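PDB 1XFJ: conserved hypothetical protein from Caulobacter vibrioides, which is probably a purine nucleoside phosphorylase of the YfiH/LACC1 family that also deaminates adenosine to inosine and cleaves S-methyl-5'-thioadenosine with phosphate. Local coordinates for residues G136-V141 with L179-A184; G161-C166 with D212-A217; K170-G175 with F204-F209. One frame throughout, in Å; residues are numbered along the deposited sequence.

Overall arrangement
The three contacts lie close together, with centres 12 to 14 Å apart. Along the chain the segments come in the order 136-141, 161-166, 170-175, 179-184, 204-209 and 212-217. Interaction 3 is nested inside the loop closed by interaction 2, and interaction 1 crosses both. Interactions 2 and 3 share helix 206-216: its start meets the turn before strand 173-175, and its end lies on strand 160-163 of the six-stranded sheet. Interaction 1 joins helices 134-139 and 176-185. It meets interaction 3 through the rings of F182, F204 and F209. Together the contacts tie the small antiparallel sheet and its helices to the large sheet.

Interaction 1: residues G136-V141 with L179-A184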
# COMPACT_ATOMS: atom_id res chain seq x y z
N GLY A 136 7.12 -8.50 2.62
CA GLY A 136 6.56 -7.93 3.84
C GLY A 136 5.36 -8.73 4.32
O GLY A 136 5.22 -9.01 5.51
N ALA A 137 4.48 -9.10 3.39
CA ALA A 137 3.30 -9.87 3.74
C ALA A 137 3.69 -11.20 4.37
O ALA A 137 3.14 -11.59 5.40
CB ALA A 137 2.45 -10.11 2.50
N LEU A 138 4.65 -11.88 3.77
CA LEU A 138 5.09 -13.17 4.29
C LEU A 138 5.74 -13.05 5.66
O LEU A 138 5.48 -13.86 6.56
CB LEU A 138 6.08 -13.82 3.32
CG LEU A 138 6.66 -15.17 3.78
CD1 LEU A 138 5.53 -16.19 3.89
CD2 LEU A 138 7.71 -15.63 2.78
N ASP A 139 6.57 -12.03 5.83
CA ASP A 139 7.28 -11.83 7.09
C ASP A 139 6.45 -11.26 8.24
O ASP A 139 6.86 -11.33 9.40
CB ASP A 139 8.53 -10.97 6.86
CG ASP A 139 9.55 -11.65 5.96
OD1 ASP A 139 9.55 -12.90 5.89
OD2 ASP A 139 10.37 -10.95 5.33
N GLY A 140 5.28 -10.69 7.93
CA GLY A 140 4.43 -10.16 8.99
C GLY A 140 4.23 -8.66 9.11
O GLY A 140 3.94 -8.16 10.21
N VAL A 141 4.34 -7.92 8.01
CA VAL A 141 4.15 -6.48 8.08
C VAL A 141 2.73 -6.11 8.52
O VAL A 141 2.53 -5.09 9.19
CB VAL A 141 4.45 -5.78 6.73
CG1 VAL A 141 3.41 -6.15 5.68
CG2 VAL A 141 4.49 -4.27 6.94
N LEU A 179 6.82 -20.32 -4.82
CA LEU A 179 5.76 -21.19 -4.32
C LEU A 179 6.22 -21.96 -3.08
O LEU A 179 5.55 -21.96 -2.04
CB LEU A 179 5.36 -22.21 -5.39
CG LEU A 179 4.54 -23.38 -4.86
CD1 LEU A 179 3.16 -22.88 -4.45
CD2 LEU A 179 4.43 -24.47 -5.92
N HIS A 180 7.36 -22.62 -3.21
CA HIS A 180 7.90 -23.41 -2.12
C HIS A 180 8.24 -22.58 -0.89
O HIS A 180 8.08 -23.04 0.24
CB HIS A 180 9.11 -24.20 -2.62
CG HIS A 180 8.76 -25.18 -3.70
ND1 HIS A 180 9.69 -25.66 -4.60
CD2 HIS A 180 7.59 -25.77 -4.02
CE1 HIS A 180 9.10 -26.50 -5.44
NE2 HIS A 180 7.82 -26.58 -5.11
N ARG A 181 8.71 -21.35 -1.10
CA ARG A 181 9.05 -20.48 0.03
C ARG A 181 7.80 -20.24 0.87
O ARG A 181 7.83 -20.35 2.09
CB ARG A 181 9.59 -19.14 -0.47
CG ARG A 181 10.01 -18.20 0.66
CD ARG A 181 10.48 -16.85 0.15
NE ARG A 181 11.67 -16.97 -0.71
CZ ARG A 181 11.68 -16.72 -2.01
NH1 ARG A 181 10.56 -16.33 -2.63
NH2 ARG A 181 12.80 -16.86 -2.70
N PHE A 182 6.69 -19.92 0.21
CA PHE A 182 5.44 -19.67 0.92
C PHE A 182 4.87 -20.93 1.56
O PHE A 182 4.42 -20.90 2.71
CB PHE A 182 4.38 -19.08 -0.02
CG PHE A 182 4.44 -17.58 -0.12
CD1 PHE A 182 5.46 -16.96 -0.84
CD2 PHE A 182 3.52 -16.80 0.55
CE1 PHE A 182 5.56 -15.57 -0.88
CE2 PHE A 182 3.60 -15.40 0.52
CZ PHE A 182 4.63 -14.79 -0.20
N GLU A 183 4.89 -22.04 0.83
CA GLU A 183 4.36 -23.29 1.37
C GLU A 183 5.14 -23.75 2.60
O GLU A 183 4.56 -24.29 3.54
CB GLU A 183 4.38 -24.39 0.31
CG GLU A 183 3.47 -24.12 -0.87
CD GLU A 183 3.31 -25.33 -1.77
OE1 GLU A 183 4.32 -25.99 -2.06
OE2 GLU A 183 2.17 -25.61 -2.20
N ALA A 184 6.45 -23.51 2.59
CA ALA A 184 7.30 -23.91 3.69
C ALA A 184 7.27 -22.95 4.87
O ALA A 184 7.14 -23.37 6.02
CB ALA A 184 8.74 -24.07 3.19
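L138 and F182 carry this contact between two helices. The L138 side chain extends from helix 134-139 with CG anti to the backbone N (chi1 178°), which brings its branched end to the other helix. The two methyls then divide the work. L138 CD1 lies over one face of the F182 ring, 4.2 Å from the centroid and 22° off the normal. This is a CH-pi contact, shifted toward the CD2-CE2 side of the ring. L138 CD2 rests on the aliphatic part of R181 and is 4.0 Å from R181 CD. Nearer the backbone, L138 CB touches the ring at F182 CZ (3.9 Å). R181 crosses L138 at about a right angle. Its CG and CD run extended past L138 CD2 before the chain bends at chi3 (-62°); the methylenes make the contact. The contact is wholly apolar. Just after L138 the helix ends at D139, and G140 leaves it with positive phi. G136 O receives both G140 N and V141 N, which closes the turn before helix 141-151. F182 also stacks on F178, meets F209 edge-to-face and touches F204, so L138 borders an aromatic cluster. W134, at the start of helix 134-139, touches both R181 and F182. The pair thus lies where helix 176-185 packs beside helix 134-139, next to the start of helix 206-216.

Interaction 2: residues G161-C166 with D212-A217; sequences GVVGPC and DRLATA
The flat peptide group of G161 has L214 over one face: L214 CD1 lies almost straight above G161 O, at 4.0 Å. The second flat group is the guanidinium of R213. It has the D212 carboxylate at its edge and in its plane, and R213 NH2 bonds D212 OD2 at 2.9 Å on the syn side, somewhat out of the carboxylate plane. This salt bridge joins neighbouring residues of the helix and takes no part in the touch with the strand. L214 does that work. Its CG is anti to the carbonyl carbon (chi1 -77°), and its methyls reach the strand. L214 CD1 also meets V163 CG2 at 4.0 Å, and so bridges two residues on the same side of strand 160-163. L214 CD2 lies 4.5 Å from G161 CA, where the glycine has no side chain to hold the helix off. V163 is also touched by V210 and L211, about one turn before L214, and V142 of helix 141-151 flanks L214. Strand 160-163 lies inside the six-stranded sheet, so this is a helix packed on a sheet face. At the helix end D212 O accepts both T216 N and T216 OG1, from opposite faces of its plane. D212 also pairs with R191. The chemistry is divided: charged and hydroxyl groups are paired within the helix or with R191, while across this contact L214 offers methyls, to V163 CG2 and to the face of the G161 carbonyl. The contact is therefore held by burial and shape, without directional bonds.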
# COMPACT_ATOMS: atom_id res chain seq x y z
N GLY A 161 -9.54 -2.94 7.98
CA GLY A 161 -8.37 -2.93 7.11
C GLY A 161 -8.76 -3.20 5.67
O GLY A 161 -9.48 -4.15 5.38
N VAL A 162 -8.27 -2.35 4.77
CA VAL A 162 -8.59 -2.49 3.36
C VAL A 162 -7.35 -2.57 2.49
O VAL A 162 -6.41 -1.78 2.64
CB VAL A 162 -9.44 -1.30 2.87
CG1 VAL A 162 -9.71 -1.42 1.37
CG2 VAL A 162 -10.74 -1.24 3.65
N VAL A 163 -7.35 -3.54 1.57
CA VAL A 163 -6.24 -3.73 0.65
C VAL A 163 -6.57 -2.93 -0.61
O VAL A 163 -7.67 -3.04 -1.14
CB VAL A 163 -6.07 -5.22 0.29
CG1 VAL A 163 -4.84 -5.42 -0.58
CG2 VAL A 163 -5.95 -6.04 1.57
N GLY A 164 -5.62 -2.13 -1.08
CA GLY A 164 -5.87 -1.32 -2.26
C GLY A 164 -5.46 -1.95 -3.58
O GLY A 164 -5.26 -3.17 -3.66
N PRO A 165 -5.35 -1.14 -4.64
CA PRO A 165 -4.96 -1.65 -5.95
C PRO A 165 -3.60 -2.32 -5.84
O PRO A 165 -2.71 -1.83 -5.15
CB PRO A 165 -4.90 -0.39 -6.81
CG PRO A 165 -5.88 0.54 -6.14
CD PRO A 165 -5.57 0.32 -4.68
N CYS A 166 -3.44 -3.46 -6.50
CA CYS A 166 -2.19 -4.19 -6.47
C CYS A 166 -2.21 -5.17 -7.64
O CYS A 166 -3.18 -5.22 -8.38
CB CYS A 166 -2.02 -4.94 -5.14
SG CYS A 166 -3.25 -6.24 -4.83
N ASP A 212 -5.80 -12.61 4.31
CA ASP A 212 -5.61 -13.69 5.26
C ASP A 212 -4.75 -13.20 6.43
O ASP A 212 -4.98 -13.56 7.58
CB ASP A 212 -4.94 -14.90 4.60
CG ASP A 212 -4.54 -15.98 5.59
OD1 ASP A 212 -5.43 -16.68 6.11
OD2 ASP A 212 -3.33 -16.11 5.87
N ARG A 213 -3.74 -12.39 6.12
CA ARG A 213 -2.86 -11.85 7.15
C ARG A 213 -3.66 -10.93 8.07
O ARG A 213 -3.47 -10.94 9.29
CB ARG A 213 -1.69 -11.10 6.53
CG ARG A 213 -0.71 -11.96 5.74
CD ARG A 213 -0.01 -12.99 6.62
NE ARG A 213 -0.86 -14.15 6.92
CZ ARG A 213 -0.53 -15.11 7.77
NH1 ARG A 213 0.63 -15.05 8.42
NH2 ARG A 213 -1.35 -16.13 7.98
N LEU A 214 -4.54 -10.13 7.49
CA LEU A 214 -5.37 -9.22 8.27
C LEU A 214 -6.25 -10.04 9.21
O LEU A 214 -6.35 -9.74 10.40
CB LEU A 214 -6.25 -8.38 7.33
CG LEU A 214 -5.52 -7.23 6.64
CD1 LEU A 214 -6.35 -6.70 5.48
CD2 LEU A 214 -5.25 -6.14 7.67
N ALA A 215 -6.88 -11.07 8.66
CA ALA A 215 -7.75 -11.94 9.44
C ALA A 215 -6.98 -12.60 10.58
O ALA A 215 -7.48 -12.69 11.70
CB ALA A 215 -8.35 -13.02 8.54
N THR A 216 -5.76 -13.05 10.29
CA THR A 216 -4.94 -13.70 11.31
C THR A 216 -4.51 -12.70 12.38
O THR A 216 -4.25 -13.08 13.52
CB THR A 216 -3.70 -14.36 10.67
OG1 THR A 216 -4.13 -15.33 9.71
CG2 THR A 216 -2.87 -15.07 11.74
N ALA A 217 -4.46 -11.42 12.01
CA ALA A 217 -4.07 -10.37 12.94
C ALA A 217 -5.26 -9.87 13.76
O ALA A 217 -5.14 -8.91 14.53
CB ALA A 217 -3.44 -9.20 12.18

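Interaction 3: residues K170-G175 with F204-F209; sequences KSYEVG and FDLPAF
Y172 and F204 meet at the end of a small antiparallel sheet, where strand 201-204 runs beside strand 173-175 and then leads through D205 into helix 206-216. Y172 is the centre of an inverse gamma turn, and its carbonyl O accepts from F204 N. The F204 N to Y172 O distance is 2.9 Å, and the bond is nearly straight (166°). The two side chains leave this bonded pair side by side and point the same way, each ring swung away from its own backbone N. Their rings are oblique, with planes at 64°. The CD2 corner of F204 fits against the CD2-CE2 side of Y172, and F204 CD2 comes within 3.6 Å of Y172 CE2. Relative to the F204 ring, Y172 CE2 lies at the edge, in its plane. Y172 CD2 is the bump that enters the notch between F204 CD2 (3.7 Å) and L206 CB (4.0 Å). L206 CB is at the tyrosine ring edge. Closer to the backbone, Y172 CB lies against F204 O (3.3 Å). On the other strand V174 adds a smaller bump, with V174 CG1 4.1 Å from F204 CB. F204 is thus bordered by Y172 and V174, and its ring also meets F178, F182 and F193. Y172 itself is flanked by W134 and I167. A bound beta-mercaptoethanol, probably from the crystallisation liquor, comes within about 3 Å of the nearest atom of the Y172 side chain. Beyond F204 the helix opens with D205 as its N-cap: A208 N donates to D205 OD1 at 3.1 Å, from above the carboxylate plane.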
# COMPACT_ATOMS: atom_id res chain seq x y z
N LYS A 170 -4.70 -12.77 -11.51
CA LYS A 170 -4.66 -13.15 -12.92
C LYS A 170 -3.40 -12.57 -13.56
O LYS A 170 -3.07 -12.89 -14.71
CB LYS A 170 -5.89 -12.60 -13.65
CG LYS A 170 -5.93 -11.08 -13.79
CD LYS A 170 -7.22 -10.62 -14.46
CE LYS A 170 -7.27 -9.10 -14.59
NZ LYS A 170 -6.22 -8.59 -15.52
N SER A 171 -2.69 -11.74 -12.81
CA SER A 171 -1.50 -11.08 -13.31
C SER A 171 -0.17 -11.43 -12.65
O SER A 171 0.89 -11.28 -13.25
CB SER A 171 -1.68 -9.56 -13.21
OG SER A 171 -2.76 -9.11 -14.02
N TYR A 172 -0.23 -11.90 -11.41
CA TYR A 172 0.98 -12.20 -10.65
C TYR A 172 1.60 -13.59 -10.87
O TYR A 172 1.34 -14.52 -10.12
CB TYR A 172 0.70 -12.01 -9.15
CG TYR A 172 1.91 -11.72 -8.30
CD1 TYR A 172 3.20 -11.71 -8.84
CD2 TYR A 172 1.78 -11.46 -6.93
CE1 TYR A 172 4.32 -11.47 -8.05
CE2 TYR A 172 2.89 -11.21 -6.13
CZ TYR A 172 4.15 -11.23 -6.70
OH TYR A 172 5.26 -11.02 -5.91
N GLU A 173 2.43 -13.70 -11.91
CA GLU A 173 3.09 -14.97 -12.21
C GLU A 173 4.35 -15.13 -11.37
O GLU A 173 5.13 -14.18 -11.22
CB GLU A 173 3.47 -15.02 -13.70
CG GLU A 173 4.14 -16.32 -14.10
CD GLU A 173 4.53 -16.36 -15.56
OE1 GLU A 173 5.57 -15.76 -15.92
OE2 GLU A 173 3.80 -16.98 -16.35
N VAL A 174 4.55 -16.32 -10.81
CA VAL A 174 5.72 -16.59 -9.99
C VAL A 174 6.30 -17.97 -10.28
O VAL A 174 5.65 -18.80 -10.91
CB VAL A 174 5.39 -16.49 -8.48
CG1 VAL A 174 4.80 -15.12 -8.17
CG2 VAL A 174 4.42 -17.58 -8.08
N GLY A 175 7.53 -18.20 -9.81
CA GLY A 175 8.18 -19.48 -10.02
C GLY A 175 8.01 -20.46 -8.87
O GLY A 175 7.35 -20.15 -7.88
N PHE A 204 0.05 -16.18 -8.18
CA PHE A 204 -0.11 -15.93 -6.76
C PHE A 204 -1.18 -14.88 -6.52
O PHE A 204 -1.21 -13.85 -7.19
CB PHE A 204 1.22 -15.46 -6.16
CG PHE A 204 1.16 -15.16 -4.69
CD1 PHE A 204 0.72 -16.12 -3.78
CD2 PHE A 204 1.59 -13.93 -4.20
CE1 PHE A 204 0.71 -15.85 -2.42
CE2 PHE A 204 1.59 -13.65 -2.84
CZ PHE A 204 1.14 -14.62 -1.94
N ASP A 205 -2.06 -15.16 -5.57
CA ASP A 205 -3.15 -14.25 -5.22
C ASP A 205 -2.70 -13.42 -4.02
O ASP A 205 -2.99 -13.74 -2.88
CB ASP A 205 -4.40 -15.05 -4.86
CG ASP A 205 -5.65 -14.19 -4.83
OD1 ASP A 205 -5.53 -12.97 -4.63
OD2 ASP A 205 -6.77 -14.75 -4.99
N LEU A 206 -1.97 -12.34 -4.30
CA LEU A 206 -1.47 -11.46 -3.25
C LEU A 206 -2.56 -10.84 -2.38
O LEU A 206 -2.52 -10.94 -1.16
CB LEU A 206 -0.60 -10.35 -3.86
CG LEU A 206 0.04 -9.37 -2.88
CD1 LEU A 206 1.00 -10.10 -1.96
CD2 LEU A 206 0.77 -8.29 -3.67
N PRO A 207 -3.56 -10.19 -3.00
CA PRO A 207 -4.60 -9.59 -2.16
C PRO A 207 -5.28 -10.60 -1.23
O PRO A 207 -5.57 -10.30 -0.08
CB PRO A 207 -5.56 -8.96 -3.17
CG PRO A 207 -5.35 -9.79 -4.41
CD PRO A 207 -3.86 -9.98 -4.42
N ALA A 208 -5.52 -11.81 -1.72
CA ALA A 208 -6.16 -12.82 -0.88
C ALA A 208 -5.24 -13.20 0.26
O ALA A 208 -5.69 -13.43 1.39
CB ALA A 208 -6.53 -14.04 -1.71
N PHE A 209 -3.94 -13.27 -0.01
CA PHE A 209 -2.99 -13.62 1.03
C PHE A 209 -2.94 -12.52 2.08
O PHE A 209 -2.88 -12.79 3.28
CB PHE A 209 -1.59 -13.83 0.46
CG PHE A 209 -0.57 -14.19 1.51
CD1 PHE A 209 -0.60 -15.45 2.11
CD2 PHE A 209 0.39 -13.27 1.92
CE1 PHE A 209 0.30 -15.78 3.12
CE2 PHE A 209 1.30 -13.60 2.93
CZ PHE A 209 1.26 -14.85 3.53